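Local coordinates for protein galactose-binding lectin (Enterobacter cloacae subsp. cloacae, PDB 6YF6) that binds a fucoside at a calcium ion and probably galactose too, as the C-terminal PA-IL-type lectin domain of a longer protein, at residues Thr69-Arg74 against Arg136-Lys141; Lys83-Ala88 against Ala122-Val127. All blocks are in the same frame, centred on the assembly; numbering follows the deposited sequence.

In the fold
The two contacts sit on facing antiparallel sheets of one beta sandwich, centres about 12 Å apart, and contact 2 is nested in the chain between the strands of contact 1. Each joins two inner strands of its sheet. Their inward rows meet in the core: V70 and I72 pack on L86 and V84, and L140 and I137 on V123. The outward row of contact 1 is largely polar, partly exposed and turned to the second subunit and a phosphate; contact 2, touched by no other chain, carries there a serine–histidine bond and an arginine over a valine. Both reach toward the calcium, the V127 side chain to about 9 Å and that of R136 to about 11 Å.

Contact 1 of 2, residues Thr69-Arg74 against Arg136-Lys141; sequences TVKIAR and RIKELK. With PO4 (phosphate ion), chain F.
K71 and E139 send their side chains out side by side: CG of K71 is anti to the carbonyl carbon (chi1 -67°), CG of E139 anti to the backbone N (chi1 175°), and both chains run extended. Their salt bridge is long, K71 NZ to E139 OE2 3.4 Å, and weak as a hydrogen bond. A water gives a proton to E139 OE1 at 2.6 Å and also bonds T69 OG1. The strands themselves pair antiparallel by backbone bonds, K71 N to E139 O at 2.9 Å but K138 N to K71 O at 3.0 Å; this one-residue shift is a beta bulge. On the inner face I137 fits between two side chains, CG2 meeting V70 CG1 at 3.7 Å and CG1 meeting I72 CD1 at 3.7 Å. K138 passes across K71 CB and donates from NZ to phosphate O1 at 2.8 Å. The phosphate, probably from the crystallisation liquor, also binds T35 of both subunits and K138 and K71 of the second; L140 and K141 pair with a strand of that subunit, continuing the sheet. With ammonium groups gathered near the dimer interface, E139 would offset part of their repulsion; in this crystal the phosphate would too.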
ATOM      1  N   THR A  69       9.722   2.658   6.265  1.00 27.92           N
ATOM      2  CA  THR A  69       9.386   2.226   4.915  1.00 26.64           C
ATOM      3  C   THR A  69       8.798   3.393   4.131  1.00 23.43           C
ATOM      4  O   THR A  69       8.080   4.231   4.686  1.00 22.86           O
ATOM      5  CB  THR A  69       8.402   1.044   4.926  1.00 27.00           C
ATOM      6  OG1 THR A  69       7.248   1.366   5.713  1.00 26.47           O
ATOM      7  CG2 THR A  69       9.084  -0.203   5.495  1.00 29.74           C
ATOM      8  N   VAL A  70       9.131   3.446   2.842  1.00 23.61           N
ATOM      9  CA  VAL A  70       8.702   4.499   1.929  1.00 22.38           C
ATOM     10  C   VAL A  70       8.204   3.817   0.665  1.00 22.91           C
ATOM     11  O   VAL A  70       8.945   3.050   0.040  1.00 23.17           O
ATOM     12  CB  VAL A  70       9.838   5.481   1.594  1.00 23.35           C
ATOM     13  CG1 VAL A  70       9.387   6.483   0.523  1.00 24.17           C
ATOM     14  CG2 VAL A  70      10.304   6.203   2.843  1.00 23.37           C
ATOM     15  N   LYS A  71       6.950   4.069   0.303  1.00 21.44           N
ATOM     16  CA  LYS A  71       6.382   3.520  -0.921  1.00 23.21           C
ATOM     17  C   LYS A  71       6.640   4.513  -2.045  1.00 21.96           C
ATOM     18  O   LYS A  71       6.191   5.662  -1.980  1.00 21.95           O
ATOM     19  CB  LYS A  71       4.892   3.242  -0.755  1.00 28.04           C
ATOM     20  CG  LYS A  71       4.602   2.127   0.245  1.00 37.44           C
ATOM     21  CD  LYS A  71       3.152   1.673   0.178  1.00 51.98           C
ATOM     22  CE  LYS A  71       2.839   0.647   1.261  1.00 64.87           C
ATOM     23  NZ  LYS A  71       1.373   0.499   1.492  1.00 74.64           N
ATOM     24  N   ILE A  72       7.360   4.070  -3.073  1.00 23.15           N
ATOM     25  CA  ILE A  72       7.944   4.969  -4.057  1.00 23.20           C
ATOM     26  C   ILE A  72       7.906   4.311  -5.426  1.00 23.25           C
ATOM     27  O   ILE A  72       7.976   3.086  -5.547  1.00 21.46           O
ATOM     28  CB  ILE A  72       9.389   5.338  -3.655  1.00 22.09           C
ATOM     29  CG1 ILE A  72       9.971   6.378  -4.605  1.00 24.51           C
ATOM     30  CG2 ILE A  72      10.281   4.095  -3.621  1.00 20.51           C
ATOM     31  CD1 ILE A  72      11.191   7.061  -4.038  1.00 26.60           C
ATOM     32  N   ALA A  73       7.793   5.140  -6.465  1.00 24.65           N
ATOM     33  CA  ALA A  73       7.735   4.641  -7.830  1.00 23.17           C
ATOM     34  C   ALA A  73       8.331   5.659  -8.789  1.00 21.94           C
ATOM     35  O   ALA A  73       8.134   6.867  -8.632  1.00 23.10           O
ATOM     36  CB  ALA A  73       6.295   4.330  -8.262  1.00 21.99           C
ATOM     37  N   ARG A  74       9.052   5.160  -9.785  1.00 21.90           N
ATOM     38  CA  ARG A  74       9.420   6.001 -10.909  1.00 21.47           C
ATOM     39  C   ARG A  74       8.183   6.299 -11.746  1.00 22.91           C
ATOM     40  O   ARG A  74       7.241   5.503 -11.808  1.00 25.91           O
ATOM     41  CB  ARG A  74      10.480   5.324 -11.772  1.00 21.72           C
ATOM     42  CG  ARG A  74      11.064   6.252 -12.830  1.00 22.35           C
ATOM     43  CD  ARG A  74      11.936   5.499 -13.805  1.00 24.71           C
ATOM     44  NE  ARG A  74      12.771   6.407 -14.583  1.00 28.28           N
ATOM     45  CZ  ARG A  74      13.665   6.015 -15.483  1.00 31.13           C
ATOM     46  NH1 ARG A  74      13.846   4.723 -15.726  1.00 31.65           N
ATOM     47  NH2 ARG A  74      14.376   6.919 -16.144  1.00 33.25           N
ATOM     48  N   ARG A 136       7.463   9.446  -7.637  1.00 21.57           N
ATOM     49  CA  ARG A 136       6.431   9.798  -6.671  1.00 21.19           C
ATOM     50  C   ARG A 136       6.637   9.008  -5.386  1.00 19.88           C
ATOM     51  O   ARG A 136       7.080   7.857  -5.411  1.00 19.29           O
ATOM     52  CB  ARG A 136       5.016   9.513  -7.225  1.00 22.70           C
ATOM     53  CG  ARG A 136       4.587  10.392  -8.404  1.00 22.75           C
ATOM     54  CD  ARG A 136       3.328   9.841  -9.082  1.00 23.51           C
ATOM     55  NE  ARG A 136       2.736  10.786 -10.024  1.00 24.94           N
ATOM     56  CZ  ARG A 136       1.794  10.479 -10.915  1.00 24.26           C
ATOM     57  NH1 ARG A 136       1.325   9.243 -11.006  1.00 26.82           N
ATOM     58  NH2 ARG A 136       1.324  11.415 -11.726  1.00 24.60           N
ATOM     59  N   ILE A 137       6.304   9.636  -4.259  1.00 18.82           N
ATOM     60  CA  ILE A 137       6.285   8.985  -2.953  1.00 18.94           C
ATOM     61  C   ILE A 137       4.876   9.104  -2.392  1.00 20.26           C
ATOM     62  O   ILE A 137       4.397  10.218  -2.140  1.00 22.62           O
ATOM     63  CB  ILE A 137       7.307   9.597  -1.984  1.00 19.84           C
ATOM     64  CG1 ILE A 137       8.726   9.248  -2.435  1.00 21.00           C
ATOM     65  CG2 ILE A 137       7.040   9.100  -0.562  1.00 21.25           C
ATOM     66  CD1 ILE A 137       9.818  10.061  -1.754  1.00 20.95           C
ATOM     67  N   LYS A 138       4.218   7.963  -2.177  1.00 19.85           N
ATOM     68  CA  LYS A 138       2.841   7.963  -1.706  1.00 22.30           C
ATOM     69  C   LYS A 138       2.704   7.633  -0.225  1.00 22.76           C
ATOM     70  O   LYS A 138       1.624   7.847   0.336  1.00 23.64           O
ATOM     71  CB  LYS A 138       1.994   6.976  -2.524  1.00 24.47           C
ATOM     72  CG  LYS A 138       2.327   5.503  -2.317  1.00 25.41           C
ATOM     73  CD  LYS A 138       1.463   4.625  -3.218  1.00 27.54           C
ATOM     74  CE  LYS A 138       1.819   3.147  -3.094  1.00 29.04           C
ATOM     75  NZ  LYS A 138       0.922   2.293  -3.936  1.00 30.73           N
ATOM     76  N   GLU A 139       3.752   7.139   0.426  1.00 22.12           N
ATOM     77  CA  GLU A 139       3.629   6.786   1.833  1.00 25.31           C
ATOM     78  C   GLU A 139       4.999   6.738   2.487  1.00 22.21           C
ATOM     79  O   GLU A 139       5.965   6.248   1.897  1.00 24.49           O
ATOM     80  CB  GLU A 139       2.917   5.436   1.994  1.00 28.20           C
ATOM     81  CG  GLU A 139       2.847   4.937   3.426  1.00 32.76           C
ATOM     82  CD  GLU A 139       2.126   3.610   3.536  1.00 34.81           C
ATOM     83  OE1 GLU A 139       2.727   2.649   4.065  1.00 35.36           O
ATOM     84  OE2 GLU A 139       0.962   3.529   3.086  1.00 36.25           O
ATOM     85  N   LEU A 140       5.068   7.264   3.709  1.00 22.38           N
ATOM     86  CA  LEU A 140       6.228   7.118   4.579  1.00 22.71           C
ATOM     87  C   LEU A 140       5.723   6.610   5.920  1.00 24.00           C
ATOM     88  O   LEU A 140       4.837   7.225   6.526  1.00 25.16           O
ATOM     89  CB  LEU A 140       6.985   8.436   4.747  1.00 23.14           C
ATOM     90  CG  LEU A 140       7.344   9.195   3.468  1.00 22.37           C
ATOM     91  CD1 LEU A 140       6.338  10.309   3.237  1.00 21.27           C
ATOM     92  CD2 LEU A 140       8.768   9.755   3.525  1.00 23.67           C
ATOM     93  N   LYS A 141       6.273   5.491   6.377  1.00 23.92           N
ATOM     94  CA  LYS A 141       5.800   4.840   7.589  1.00 24.64           C
ATOM     95  C   LYS A 141       6.990   4.458   8.447  1.00 25.75           C
ATOM     96  O   LYS A 141       7.973   3.905   7.942  1.00 26.05           O
ATOM     97  CB  LYS A 141       4.963   3.598   7.266  1.00 25.14           C
ATOM     98  CG  LYS A 141       4.292   2.971   8.485  1.00 26.66           C
ATOM     99  CD  LYS A 141       3.311   1.886   8.080  1.00 31.29           C
ATOM    100  CE  LYS A 141       4.023   0.678   7.485  1.00 35.97           C
ATOM    101  NZ  LYS A 141       3.087  -0.459   7.244  1.00 42.08           N
TER
HETATM  102  P   PO4 F 302      -1.948   2.173  -1.832  1.00 30.52           P
HETATM  103  O1  PO4 F 302      -1.836   2.262  -3.334  1.00 30.69           O
HETATM  104  O2  PO4 F 302      -2.874   3.253  -1.329  1.00 28.06           O
HETATM  105  O3  PO4 F 302      -0.590   2.364  -1.201  1.00 32.81           O
HETATM  106  O4  PO4 F 302      -2.478   0.811  -1.458  1.00 33.57           O
HETATM  107  O   HOH W   1       7.598   0.844   8.414  1.00 25.17           O
HETATM  108  O   HOH W   2       5.284   2.036   3.916  1.00 31.83           O

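Contact 2 of 2, residues Lys83-Ala88 against Ala122-Val127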
ATOM      1  N   LYS A  83      17.596   7.751  -7.998  1.00 26.98           N
ATOM      2  CA  LYS A  83      18.294   6.918  -7.018  1.00 27.82           C
ATOM      3  C   LYS A  83      18.068   7.522  -5.642  1.00 25.23           C
ATOM      4  O   LYS A  83      18.508   8.646  -5.382  1.00 25.33           O
ATOM      5  CB  LYS A  83      19.792   6.825  -7.313  1.00 36.52           C
ATOM      6  CG  LYS A  83      20.145   6.112  -8.604  1.00 45.36           C
ATOM      7  CD  LYS A  83      21.645   5.837  -8.672  1.00 57.97           C
ATOM      8  CE  LYS A  83      22.047   5.200  -9.990  1.00 68.40           C
ATOM      9  NZ  LYS A  83      23.477   5.468 -10.318  1.00 78.53           N
ATOM     10  N   VAL A  84      17.402   6.784  -4.756  1.00 24.04           N
ATOM     11  CA  VAL A  84      16.896   7.338  -3.505  1.00 24.28           C
ATOM     12  C   VAL A  84      17.298   6.441  -2.346  1.00 23.94           C
ATOM     13  O   VAL A  84      17.203   5.212  -2.435  1.00 25.91           O
ATOM     14  CB  VAL A  84      15.362   7.508  -3.563  1.00 23.99           C
ATOM     15  CG1 VAL A  84      14.854   8.235  -2.329  1.00 25.31           C
ATOM     16  CG2 VAL A  84      14.960   8.257  -4.837  1.00 24.87           C
ATOM     17  N   SER A  85      17.747   7.058  -1.250  1.00 23.43           N
ATOM     18  CA  SER A  85      18.109   6.346  -0.030  1.00 23.19           C
ATOM     19  C   SER A  85      17.428   7.017   1.158  1.00 24.67           C
ATOM     20  O   SER A  85      16.738   8.032   1.015  1.00 24.52           O
ATOM     21  CB  SER A  85      19.631   6.304   0.168  1.00 24.05           C
ATOM     22  OG  SER A  85      20.171   7.601   0.366  1.00 24.83           O
ATOM     23  N   LEU A  86      17.628   6.437   2.341  1.00 24.41           N
ATOM     24  CA  LEU A  86      17.073   6.952   3.584  1.00 22.13           C
ATOM     25  C   LEU A  86      18.193   7.320   4.547  1.00 24.74           C
ATOM     26  O   LEU A  86      19.220   6.634   4.616  1.00 25.93           O
ATOM     27  CB  LEU A  86      16.153   5.929   4.246  1.00 24.03           C
ATOM     28  CG  LEU A  86      15.047   5.351   3.363  1.00 26.95           C
ATOM     29  CD1 LEU A  86      14.348   4.193   4.069  1.00 31.44           C
ATOM     30  CD2 LEU A  86      14.060   6.437   2.989  1.00 27.03           C
ATOM     31  N   ARG A  87      17.973   8.383   5.313  1.00 24.88           N
ATOM     32  CA  ARG A  87      18.951   8.885   6.268  1.00 26.74           C
ATOM     33  C   ARG A  87      18.259   9.195   7.586  1.00 27.40           C
ATOM     34  O   ARG A  87      17.134   9.702   7.602  1.00 28.48           O
ATOM     35  CB  ARG A  87      19.648  10.133   5.715  1.00 28.68           C
ATOM     36  CG  ARG A  87      20.759  10.692   6.587  1.00 30.32           C
ATOM     37  CD  ARG A  87      21.494  11.816   5.865  1.00 32.77           C
ATOM     38  NE  ARG A  87      22.135  11.342   4.640  1.00 33.13           N
ATOM     39  CZ  ARG A  87      22.447  12.112   3.600  1.00 34.18           C
ATOM     40  NH1 ARG A  87      22.180  13.412   3.615  1.00 33.86           N
ATOM     41  NH2 ARG A  87      23.027  11.573   2.536  1.00 37.21           N
ATOM     42  N   ALA A  88      18.928   8.877   8.694  1.00 27.20           N
ATOM     43  CA  ALA A  88      18.378   9.126  10.023  1.00 24.73           C
ATOM     44  C   ALA A  88      19.482   9.617  10.944  1.00 26.28           C
ATOM     45  O   ALA A  88      20.478   8.915  11.152  1.00 29.92           O
ATOM     46  CB  ALA A  88      17.731   7.863  10.598  1.00 22.02           C
ATOM     47  N   ALA A 122      15.543  12.008   6.750  1.00 27.53           N
ATOM     48  CA  ALA A 122      15.607  12.639   5.443  1.00 28.11           C
ATOM     49  C   ALA A 122      15.597  11.563   4.370  1.00 25.78           C
ATOM     50  O   ALA A 122      16.277  10.542   4.500  1.00 26.31           O
ATOM     51  CB  ALA A 122      16.857  13.516   5.306  1.00 29.40           C
ATOM     52  N   VAL A 123      14.798  11.792   3.331  1.00 24.32           N
ATOM     53  CA  VAL A 123      14.880  11.027   2.093  1.00 23.12           C
ATOM     54  C   VAL A 123      15.897  11.722   1.197  1.00 23.57           C
ATOM     55  O   VAL A 123      15.875  12.951   1.058  1.00 25.27           O
ATOM     56  CB  VAL A 123      13.507  10.927   1.414  1.00 23.32           C
ATOM     57  CG1 VAL A 123      13.602  10.119   0.131  1.00 25.99           C
ATOM     58  CG2 VAL A 123      12.490  10.304   2.362  1.00 22.27           C
ATOM     59  N   VAL A 124      16.792  10.942   0.595  1.00 26.01           N
ATOM     60  CA  VAL A 124      17.971  11.470  -0.080  1.00 27.97           C
ATOM     61  C   VAL A 124      17.951  11.032  -1.537  1.00 26.34           C
ATOM     62  O   VAL A 124      17.818   9.839  -1.829  1.00 28.08           O
ATOM     63  CB  VAL A 124      19.267  11.000   0.609  1.00 27.91           C
ATOM     64  CG1 VAL A 124      20.488  11.516  -0.140  1.00 27.59           C
ATOM     65  CG2 VAL A 124      19.293  11.453   2.063  1.00 28.74           C
ATOM     66  N   SER A 125      18.088  12.001  -2.443  1.00 24.03           N
ATOM     67  CA  SER A 125      18.270  11.741  -3.864  1.00 22.78           C
ATOM     68  C   SER A 125      19.747  11.817  -4.226  1.00 23.96           C
ATOM     69  O   SER A 125      20.456  12.731  -3.794  1.00 26.51           O
ATOM     70  CB  SER A 125      17.498  12.747  -4.718  1.00 22.02           C
ATOM     71  OG  SER A 125      17.920  12.671  -6.069  1.00 23.54           O
ATOM     72  N   HIS A 126      20.203  10.864  -5.036  1.00 26.07           N
ATOM     73  CA  HIS A 126      21.587  10.813  -5.487  1.00 28.68           C
ATOM     74  C   HIS A 126      21.735  11.222  -6.945  1.00 28.33           C
ATOM     75  O   HIS A 126      22.828  11.096  -7.508  1.00 30.84           O
ATOM     76  CB  HIS A 126      22.154   9.410  -5.265  1.00 30.95           C
ATOM     77  CG  HIS A 126      22.086   8.957  -3.842  1.00 27.36           C
ATOM     78  ND1 HIS A 126      23.202   8.867  -3.035  1.00 31.56           N
ATOM     79  CD2 HIS A 126      21.036   8.584  -3.074  1.00 26.84           C
ATOM     80  CE1 HIS A 126      22.841   8.450  -1.835  1.00 28.80           C
ATOM     81  NE2 HIS A 126      21.533   8.271  -1.831  1.00 27.90           N
ATOM     82  N   VAL A 127      20.669  11.721  -7.562  1.00 27.06           N
ATOM     83  CA  VAL A 127      20.681  12.166  -8.951  1.00 27.54           C
ATOM     84  C   VAL A 127      20.313  13.643  -8.962  1.00 26.93           C
ATOM     85  O   VAL A 127      19.197  14.012  -8.574  1.00 25.72           O
ATOM     86  CB  VAL A 127      19.712  11.346  -9.818  1.00 27.72           C
ATOM     87  CG1 VAL A 127      19.694  11.861 -11.252  1.00 26.01           C
ATOM     88  CG2 VAL A 127      20.095   9.871  -9.785  1.00 29.87           C
TER
HETATM   89  O   HOH W   3      16.997  10.551  -7.471  1.00 19.64           O
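Two inner strands of a four-stranded antiparallel sheet, one half of the PA-IL-type beta sandwich, meet here, and the second leads through an ST turn toward the calcium site. S85 and V124 form a hydrogen-bonded pair, S85 N to V124 O at 2.8 Å and V124 N to S85 O at 2.9 Å; R87 and A122 form the next. Further along, H126 N donates to K83 O at 2.8 Å, and the imidazole swings back alongside the first strand. S85 OG, set between its own backbone N and carbonyl carbon (chi1 65°), lies in the ring plane at the edge and shares a 2.7 Å hydrogen bond with H126 NE2; either atom could be the donor. On the same side of the sheet the R87 chain bends at chi3 (-62°), which turns NE; V124 lies against the guanidinium, its CG2 over the centre of one face, 3.6 Å from CZ. D92 and E51 hold that guanidinium by salt bridges. On the core side V84 CG1 presses on V123 CG1 at 3.3 Å, tighter than usual for two methyl groups. At the turn S125 OG accepts from V127 N and from a water that in turn accepts from K83 N; it also donates to the carbonyl of H48. The S125 hydroxyl thus joins the ST turn, K83 (through the water) and H48; the S85–H126 bond restrains the imidazole's rotation, and the two salt bridges would balance the charge of R87 and hold its guanidinium flat against V124.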